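Local structure of EST1E (Clostridium proteoclasticum, 2WTM) at residues A88-D91 against Y92-L96. The protein is a promiscuous feruloyl esterase of a rumen bacterium, an alpha/beta-hydrolase that hydrolyses ferulic acid esters and probably uses a serine nucleophile. Numbering follows the deposited sequence.
Sequences AVVD and YAKKL
D91 and K94, one turn apart near the C-terminal end of helix 79-93, lie side by side and point the same way. Their charged ends stop short of a salt bridge, with D91 OD1 4.5 Å from K94 NZ. A water lies between them: it donates to OD1 at 3.0 Å and accepts from NZ, though this second leg is very short and its length doubtful. The other carboxylate oxygen, OD2, accepts from N171 of the second subunit, while NZ forms a salt bridge with D158 of that subunit, so this acid and base suit a helix face turned to the dimer partner. CG of K94 turns away from the lysine's own carbonyl carbon (chi1 -75°) and rests 3.3 Å from V90 O; the chain runs on extended to CD, 3.9 Å from CG1 of V90, whose side chain it crosses at a slant, before a bend at chi3 (81°) turns CE and the ammonium group aside. K95 likewise lays its aliphatic part on the backbone, CG 3.6 Å from D91 O. The backbone bonds of the helix run Y92 N to A88 O, A93 N to V89 O and K94 N to V90 O, and the chain makes a type I turn from A93 to L96. In Y92, chi1 of 171° leaves CG opposite the backbone N and V89 O at the ring edge, near its plane; so large a ring can span to M4 and I6 of strand 3-8 and L60 of strand 58-62. Compact, nonpolar V89, V90 and A93 suit the buried helix face, packing on strand 27-33 of the central sheet.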
# COMPACT_ATOMS: atom_id res chain seq x y z
N ALA A 88 -6.15 9.66 -4.80
CA ALA A 88 -7.29 9.98 -5.67
C ALA A 88 -7.86 11.35 -5.34
O ALA A 88 -8.28 12.11 -6.24
CB ALA A 88 -8.32 8.95 -5.56
N VAL A 89 -7.89 11.67 -4.07
CA VAL A 89 -8.48 12.94 -3.67
C VAL A 89 -7.48 14.04 -4.09
O VAL A 89 -7.91 15.14 -4.54
CB VAL A 89 -8.75 12.96 -2.14
CG1 VAL A 89 -9.05 14.37 -1.64
CG2 VAL A 89 -9.82 11.98 -1.75
N VAL A 90 -6.18 13.87 -3.86
CA VAL A 90 -5.18 14.84 -4.36
C VAL A 90 -5.27 15.02 -5.90
O VAL A 90 -5.30 16.13 -6.41
CB VAL A 90 -3.80 14.41 -3.99
CG1 VAL A 90 -2.69 15.33 -4.70
CG2 VAL A 90 -3.55 14.40 -2.52
N ASP A 91 -5.49 13.95 -6.62
CA ASP A 91 -5.57 14.04 -8.10
C ASP A 91 -6.81 14.83 -8.51
O ASP A 91 -6.78 15.54 -9.55
CB ASP A 91 -5.48 12.65 -8.77
CG ASP A 91 -4.06 12.07 -8.67
OD1 ASP A 91 -3.13 12.84 -8.37
OD2 ASP A 91 -3.97 10.83 -8.90
N TYR A 92 -7.87 14.69 -7.76
CA TYR A 92 -9.13 15.43 -8.01
C TYR A 92 -8.87 16.91 -7.74
O TYR A 92 -9.22 17.80 -8.54
CB TYR A 92 -10.25 14.90 -7.11
CG TYR A 92 -11.50 15.75 -7.17
CD1 TYR A 92 -12.36 15.59 -8.20
CD2 TYR A 92 -11.73 16.71 -6.24
CE1 TYR A 92 -13.53 16.43 -8.28
CE2 TYR A 92 -12.85 17.52 -6.30
CZ TYR A 92 -13.71 17.37 -7.31
OH TYR A 92 -14.83 18.20 -7.35
N ALA A 93 -8.26 17.20 -6.60
CA ALA A 93 -7.99 18.58 -6.17
C ALA A 93 -7.09 19.34 -7.14
O ALA A 93 -7.24 20.55 -7.36
CB ALA A 93 -7.36 18.56 -4.76
N LYS A 94 -6.09 18.65 -7.70
CA LYS A 94 -5.12 19.28 -8.63
C LYS A 94 -5.84 19.74 -9.94
O LYS A 94 -5.28 20.50 -10.72
CB LYS A 94 -4.03 18.29 -8.99
CG LYS A 94 -3.05 18.06 -7.93
CD LYS A 94 -2.14 16.86 -8.27
CE LYS A 94 -1.03 17.24 -9.22
NZ LYS A 94 -0.27 16.01 -9.71
N LYS A 95 -7.02 19.23 -10.19
CA LYS A 95 -7.83 19.65 -11.35
C LYS A 95 -8.79 20.79 -11.09
O LYS A 95 -9.49 21.24 -12.00
CB LYS A 95 -8.55 18.45 -11.91
CG LYS A 95 -7.50 17.48 -12.55
CD LYS A 95 -8.14 16.22 -13.06
CE LYS A 95 -8.78 16.46 -14.42
NZ LYS A 95 -10.18 15.88 -14.55
N LEU A 96 -8.87 21.24 -9.84
CA LEU A 96 -9.82 22.30 -9.51
C LEU A 96 -9.19 23.63 -9.91
O LEU A 96 -8.13 23.97 -9.44
CB LEU A 96 -10.16 22.26 -8.02
CG LEU A 96 -10.97 21.02 -7.57
CD1 LEU A 96 -11.21 21.03 -6.07
CD2 LEU A 96 -12.26 20.93 -8.34
O HOH W 1 -1.86 14.33 -10.58